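PDB 2O8R: polyphosphate kinase from Porphyromonas gingivalis, which probably catalyses the reversible transfer of the terminal phosphate of ATP to form long-chain polyphosphate. Local coordinates for residues Phe403-Ala408 against His439-Leu444; Arg421-Arg424 against Val430-Met433; Leu493-Ile496 against Asp500-Pro503. The protein carries 3 engineered substitutions. All coordinates share one frame; numbering follows the deposited sequence. Where two conformers were deposited one is given.

Contact 1: residues Phe403-Ala408 against His439-Leu444; sequences FVELKA and HAKTAL. With SO4 (sulfate ion), chain F.
Lys441 NZ is shared between several oxygens: it gives a weak hydrogen bond to sulfate O3 at 3.3 Å and stands in a long salt bridge, 3.8 Å, with Glu405 OE2. Asn465 OD1, outside the contact, also takes a hydrogen bond from it. The same sulfate O3 receives a weak, bent bond from His439 NE2 (3.2 Å, 141° at the hydrogen), while Glu628 holds ND1 of that ring. His597 NE2 and Arg599 NH2 also hydrogen-bond the anion. His439 and Lys441 form the H-x-K pair of the phospholipase D superfamily, and His439 is the predicted phosphohistidine intermediate, so the sulfate, although probably from the crystallisation liquor, may mark a phosphate position. Glu405 runs alongside His439, its carboxylate turned 79° from the ring and OE2 3.7 Å from His439 CA. Lys441 lays CE over one face of the imidazole, 3.8 Å above the plane and toward its rim, after a bend at chi2 (-81°) that leads the amine on to the sulfate and Glu405. Glu405 follows the end of strand 399-404 and His439 precedes strand 442-447; both strands flank strand 370-377, and helix 484-497 packs against Thr442 and Leu444.

Contact 2: residues Arg421-Arg424 against Val430-Met433; sequences RMRR and VYSM
Arg423 and Tyr431 meet at the surface of a beta-alpha-beta crossover, in which strand 399-404, helix 416-425 and strand 428-431 follow one another and the two strands pair in parallel. Arg423 lies on the helix and Tyr431 at the end of the second strand, and between them they supply nearly all of the small area buried here. The backbones stay well apart: the nearest CA atoms, those of Arg423 and Val430, are separated by 10.8 Å, and the gap is bridged by two long side chains. Arg423 starts toward the strand with CG beside its backbone N (chi1 -73°) and remains extended from CG to NE, which carries the guanidinium out to the phenol. Tyr431 starts off across this direction, and it is the far end of its ring that comes closer to the helix. The side chains cross at about a right angle, with the guanidinium and ring planes 42° apart. On the same helix, selenomethionine Met422 is buried against Ile387 of helix 385-395 and Ile429 of strand 428-431, whereas Arg421 makes a salt bridge with Glu391 and packs on Ser385 of the second subunit. Tyr431 was modelled in two conformers, so the details of the encounter are doubtful. In the conformer described, Arg423 NH1 lies 2.9 Å from Tyr431 OH, at an angle too poor for a hydrogen bond, and 3.6 Å from Tyr431 CZ.

Contact 3: residues Leu493-Ile496 against Asp500-Pro503; sequences LFRI and DPEP
Arg495 uses its guanidinium and its backbone carbonyl to tie down the chain that leaves its own helix. Arg495 NH2 donates to Pro501 O at 2.6 Å, arriving 25° out of the carbonyl plane. Arg495 NE donates to Glu502 OE2 at 2.7 Å, a charged hydrogen bond that reaches the oxygen from its anti side; the carboxylate stands almost upright to the guanidinium, the planes being 82° apart. Asp500 OD2, 3.3 Å from Arg495 NH1, sits off to one side of the guanidinium plane, so it pairs with the positive charge without accepting a hydrogen bond. Asp500 CB, meanwhile, rests over one face of the group. Together Arg495, Asp500 and Glu502 form a salt-bridge network at the C-terminal end of helix 484-497, where the chain turns back obliquely beside the last turn. The bend of Arg495 at chi3 (50°) swings the guanidinium across this oblique chain. Glu502 OE1 makes a salt bridge with Arg492 NE, about one turn earlier on the helix, so the carboxylate joins two arginines. Ile496 adds an apolar touch, CG1 to Glu502 CB at 3.8 Å. Asp500 N closes the turn with a backbone hydrogen bond to Arg495 O at 2.9 Å.

In the fold
All three contacts fall within the first of the two C-terminal, phospholipase D-like domains. Contact 2 lies, along the chain, between the two segments of contact 1, and contact 3 follows both. The centres of contacts 1 and 2 are about 11 Å apart, and they share a sheet in which strands 399-404 and 428-431 are neighbours, Val404 N probably bonding to Val430 O. The centre of contact 3 is about 15 Å from that of contact 1; helix 484-497 connects them, Phe494 lying against Phe403, Thr442 and Leu444. Contacts 2 and 3 do not touch, with centres about 18 Å apart. The predicted phosphohistidine site of contact 1 thus sits in the loop before strand 442-447, with surface contacts at the crossover helix and at helix 484-497.

Contact 1: residues Phe403-Ala408 against His439-Leu444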
# COMPACT_ATOMS: atom_id res chain seq x y z
N PHE A 403 -14.26 7.79 -16.40
CA PHE A 403 -14.24 6.68 -17.36
C PHE A 403 -12.95 5.94 -17.23
O PHE A 403 -11.89 6.50 -17.49
CB PHE A 403 -14.39 7.20 -18.80
CG PHE A 403 -15.75 7.75 -19.08
CD1 PHE A 403 -16.72 6.96 -19.66
CD2 PHE A 403 -16.07 9.05 -18.71
CE1 PHE A 403 -17.99 7.47 -19.88
CE2 PHE A 403 -17.33 9.55 -18.93
CZ PHE A 403 -18.30 8.76 -19.52
N VAL A 404 -13.06 4.68 -16.82
CA VAL A 404 -11.91 3.87 -16.45
C VAL A 404 -11.71 2.72 -17.44
O VAL A 404 -12.61 1.88 -17.63
CB VAL A 404 -12.06 3.26 -15.03
CG1 VAL A 404 -10.76 2.60 -14.59
CG2 VAL A 404 -12.49 4.31 -14.02
N GLU A 405 -10.52 2.67 -18.04
CA GLU A 405 -10.22 1.70 -19.10
C GLU A 405 -10.00 0.25 -18.66
O GLU A 405 -9.73 -0.61 -19.50
CB GLU A 405 -9.03 2.15 -19.95
CG GLU A 405 -7.74 2.40 -19.18
CD GLU A 405 -6.53 2.59 -20.09
OE1 GLU A 405 -6.12 1.61 -20.76
OE2 GLU A 405 -5.98 3.71 -20.13
N LEU A 406 -10.12 -0.04 -17.36
CA LEU A 406 -9.78 -1.37 -16.88
C LEU A 406 -10.88 -2.43 -17.07
O LEU A 406 -11.92 -2.16 -17.69
CB LEU A 406 -9.25 -1.34 -15.45
CG LEU A 406 -8.03 -2.27 -15.34
CD1 LEU A 406 -6.76 -1.61 -15.90
CD2 LEU A 406 -7.84 -2.84 -13.93
N LYS A 407 -10.65 -3.61 -16.50
CA LYS A 407 -11.19 -4.87 -17.03
C LYS A 407 -12.34 -5.52 -16.26
O LYS A 407 -12.90 -4.94 -15.32
CB LYS A 407 -10.05 -5.89 -17.18
CG LYS A 407 -8.70 -5.32 -17.59
CD LYS A 407 -8.65 -4.97 -19.07
CE LYS A 407 -7.43 -4.12 -19.37
NZ LYS A 407 -7.01 -4.25 -20.79
N ALA A 408 -12.68 -6.73 -16.71
CA ALA A 408 -13.63 -7.62 -16.07
C ALA A 408 -13.13 -7.97 -14.68
O ALA A 408 -13.62 -7.43 -13.68
CB ALA A 408 -13.81 -8.88 -16.90
N HIS A 439 -8.18 4.36 -23.89
CA HIS A 439 -6.81 4.69 -23.57
C HIS A 439 -6.61 6.20 -23.55
O HIS A 439 -5.61 6.69 -23.03
CB HIS A 439 -5.86 4.01 -24.56
CG HIS A 439 -4.42 4.11 -24.19
ND1 HIS A 439 -3.56 5.00 -24.79
CD2 HIS A 439 -3.69 3.45 -23.26
CE1 HIS A 439 -2.36 4.88 -24.26
NE2 HIS A 439 -2.41 3.95 -23.33
N ALA A 440 -7.58 6.94 -24.10
CA ALA A 440 -7.57 8.40 -24.13
C ALA A 440 -7.24 9.05 -22.78
O ALA A 440 -7.67 8.58 -21.74
CB ALA A 440 -8.90 8.91 -24.64
N LYS A 441 -6.46 10.12 -22.82
CA LYS A 441 -6.02 10.79 -21.59
C LYS A 441 -6.55 12.23 -21.55
O LYS A 441 -5.80 13.18 -21.76
CB LYS A 441 -4.49 10.79 -21.51
CG LYS A 441 -3.77 9.51 -21.98
CD LYS A 441 -3.78 8.47 -20.89
CE LYS A 441 -2.94 7.27 -21.25
NZ LYS A 441 -3.09 6.21 -20.22
N THR A 442 -7.84 12.37 -21.27
CA THR A 442 -8.50 13.67 -21.30
C THR A 442 -9.27 13.98 -20.02
O THR A 442 -9.81 13.09 -19.38
CB THR A 442 -9.50 13.77 -22.47
OG1 THR A 442 -10.53 12.81 -22.28
CG2 THR A 442 -8.82 13.51 -23.80
N ALA A 443 -9.31 15.26 -19.65
CA ALA A 443 -10.22 15.76 -18.61
C ALA A 443 -11.07 16.88 -19.19
O ALA A 443 -10.72 17.48 -20.21
CB ALA A 443 -9.44 16.24 -17.41
N LEU A 444 -12.19 17.17 -18.55
CA LEU A 444 -13.13 18.14 -19.09
C LEU A 444 -13.86 18.87 -18.00
O LEU A 444 -14.53 18.24 -17.19
CB LEU A 444 -14.17 17.46 -19.98
CG LEU A 444 -15.19 18.37 -20.63
CD1 LEU A 444 -14.54 19.32 -21.64
CD2 LEU A 444 -16.25 17.53 -21.30
S SO4 F . 0.49 4.13 -21.56
O1 SO4 F . 1.69 4.43 -20.78
O2 SO4 F . 0.69 2.87 -22.28
O3 SO4 F . -0.65 4.02 -20.66
O4 SO4 F . 0.21 5.25 -22.46

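Contact 2: residues Arg421-Arg424 against Val430-Met433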
# COMPACT_ATOMS: atom_id res chain seq x y z
N ARG A 421 -16.77 4.65 -1.90
CA ARG A 421 -16.61 5.92 -1.23
C ARG A 421 -16.84 7.05 -2.22
O ARG A 421 -17.48 8.06 -1.89
CB ARG A 421 -15.23 6.05 -0.61
CG ARG A 421 -15.01 7.37 0.09
CD ARG A 421 -13.68 7.43 0.81
NE ARG A 421 -12.65 8.04 -0.02
CZ ARG A 421 -11.53 7.44 -0.40
NH1 ARG A 421 -10.67 8.10 -1.15
NH2 ARG A 421 -11.27 6.20 -0.02
N MSE A 422 -16.34 6.86 -3.44
CA MSE A 422 -16.47 7.86 -4.49
C MSE A 422 -17.91 8.00 -4.97
O MSE A 422 -18.40 9.12 -5.14
CB MSE A 422 -15.57 7.53 -5.67
CG MSE A 422 -14.10 7.71 -5.38
SE MSE A 422 -13.02 6.81 -6.72
CE MSE A 422 -13.34 8.01 -8.23
N ARG A 423 -18.58 6.86 -5.18
CA ARG A 423 -19.99 6.85 -5.59
C ARG A 423 -20.86 7.53 -4.53
O ARG A 423 -21.75 8.31 -4.85
CB ARG A 423 -20.47 5.42 -5.85
CG ARG A 423 -19.93 4.80 -7.13
CD ARG A 423 -20.39 3.35 -7.29
NE ARG A 423 -19.53 2.57 -8.20
CZ ARG A 423 -19.67 2.52 -9.52
NH1 ARG A 423 -18.83 1.79 -10.25
NH2 ARG A 423 -20.64 3.20 -10.13
N ARG A 424 -20.55 7.24 -3.27
CA ARG A 424 -21.19 7.84 -2.12
C ARG A 424 -20.96 9.34 -2.14
O ARG A 424 -21.85 10.10 -1.82
CB ARG A 424 -20.64 7.21 -0.84
CG ARG A 424 -20.84 7.96 0.48
CD ARG A 424 -20.70 7.03 1.70
NE ARG A 424 -19.49 6.20 1.68
CZ ARG A 424 -19.44 4.93 1.27
NH1 ARG A 424 -20.53 4.32 0.82
NH2 ARG A 424 -18.28 4.26 1.29
N VAL A 430 -17.78 4.85 -14.77
CA VAL A 430 -18.17 3.94 -15.84
C VAL A 430 -16.97 3.24 -16.49
O VAL A 430 -15.95 3.87 -16.79
CB VAL A 430 -19.20 4.56 -16.85
CG1 VAL A 430 -19.69 5.96 -16.40
CG2 VAL A 430 -18.69 4.52 -18.29
N TYR A 431 -17.12 1.93 -16.66
CA TYR A 431 -16.07 1.06 -17.18
C TYR A 431 -16.23 0.86 -18.68
O TYR A 431 -17.34 1.02 -19.22
CB TYR A 431 -16.13 -0.34 -16.54
CG TYR A 431 -16.84 -0.45 -15.20
CD1 TYR A 431 -18.23 -0.54 -15.13
CD2 TYR A 431 -16.11 -0.49 -14.01
CE1 TYR A 431 -18.87 -0.64 -13.90
CE2 TYR A 431 -16.75 -0.60 -12.78
CZ TYR A 431 -18.13 -0.67 -12.73
OH TYR A 431 -18.75 -0.78 -11.51
N SER A 432 -15.14 0.49 -19.34
CA SER A 432 -15.18 0.08 -20.73
C SER A 432 -15.56 -1.40 -20.71
O SER A 432 -14.73 -2.25 -20.38
CB SER A 432 -13.81 0.22 -21.40
OG SER A 432 -12.96 1.12 -20.72
N MSE A 433 -16.82 -1.70 -21.03
CA MSE A 433 -17.23 -3.08 -21.24
C MSE A 433 -16.68 -3.56 -22.59
O MSE A 433 -16.83 -2.87 -23.59
CB MSE A 433 -18.75 -3.25 -21.14
CG MSE A 433 -19.57 -1.96 -21.13
SE MSE A 433 -19.54 -0.98 -22.82
CE MSE A 433 -18.72 0.70 -22.24

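Contact 3: residues Leu493-Ile496 against Asp500-Pro503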
# COMPACT_ATOMS: atom_id res chain seq x y z
N LEU A 493 -17.14 13.59 -27.11
CA LEU A 493 -16.46 12.32 -26.85
C LEU A 493 -17.01 11.64 -25.59
O LEU A 493 -17.34 10.45 -25.62
CB LEU A 493 -14.95 12.50 -26.74
CG LEU A 493 -14.11 11.27 -26.37
CD1 LEU A 493 -14.33 10.11 -27.33
CD2 LEU A 493 -12.62 11.63 -26.25
N PHE A 494 -17.12 12.40 -24.50
CA PHE A 494 -17.54 11.79 -23.25
C PHE A 494 -19.00 11.34 -23.29
O PHE A 494 -19.36 10.36 -22.64
CB PHE A 494 -17.32 12.72 -22.08
CG PHE A 494 -15.91 12.72 -21.56
CD1 PHE A 494 -15.43 11.64 -20.83
CD2 PHE A 494 -15.07 13.81 -21.76
CE1 PHE A 494 -14.15 11.64 -20.32
CE2 PHE A 494 -13.77 13.81 -21.25
CZ PHE A 494 -13.31 12.73 -20.53
N ARG A 495 -19.82 12.03 -24.06
CA ARG A 495 -21.21 11.62 -24.19
C ARG A 495 -21.29 10.31 -24.95
O ARG A 495 -22.04 9.42 -24.57
CB ARG A 495 -22.03 12.69 -24.90
CG ARG A 495 -22.56 13.74 -23.96
CD ARG A 495 -23.34 14.81 -24.68
NE ARG A 495 -24.35 14.28 -25.58
CZ ARG A 495 -25.56 13.89 -25.21
NH1 ARG A 495 -25.94 13.96 -23.94
NH2 ARG A 495 -26.40 13.41 -26.12
N ILE A 496 -20.49 10.21 -26.01
CA ILE A 496 -20.36 8.96 -26.74
C ILE A 496 -19.87 7.83 -25.82
O ILE A 496 -20.45 6.75 -25.81
CB ILE A 496 -19.46 9.12 -27.99
CG1 ILE A 496 -20.14 10.04 -29.01
CG2 ILE A 496 -19.16 7.76 -28.62
CD1 ILE A 496 -19.35 10.27 -30.29
N ASP A 500 -24.66 8.15 -24.75
CA ASP A 500 -25.69 9.08 -25.21
C ASP A 500 -25.65 9.29 -26.71
O ASP A 500 -24.60 9.15 -27.33
CB ASP A 500 -25.51 10.42 -24.49
CG ASP A 500 -25.88 10.32 -23.03
OD1 ASP A 500 -26.62 9.37 -22.70
OD2 ASP A 500 -25.43 11.16 -22.23
N PRO A 501 -26.81 9.60 -27.32
CA PRO A 501 -26.81 9.89 -28.76
C PRO A 501 -26.04 11.17 -29.07
O PRO A 501 -26.26 12.19 -28.42
CB PRO A 501 -28.29 10.03 -29.10
CG PRO A 501 -28.96 10.35 -27.81
CD PRO A 501 -28.16 9.68 -26.74
N GLU A 502 -25.13 11.09 -30.04
CA GLU A 502 -24.31 12.22 -30.51
C GLU A 502 -23.80 11.84 -31.88
O GLU A 502 -23.43 10.68 -32.08
CB GLU A 502 -23.09 12.41 -29.63
CG GLU A 502 -23.30 13.28 -28.42
CD GLU A 502 -23.50 14.74 -28.76
OE1 GLU A 502 -22.86 15.24 -29.70
OE2 GLU A 502 -24.30 15.39 -28.05
N PRO A 503 -23.78 12.79 -32.81
CA PRO A 503 -23.21 12.54 -34.14
C PRO A 503 -21.73 12.21 -34.03
O PRO A 503 -21.03 12.84 -33.24
CB PRO A 503 -23.37 13.88 -34.85
CG PRO A 503 -24.42 14.62 -34.07
CD PRO A 503 -24.28 14.17 -32.67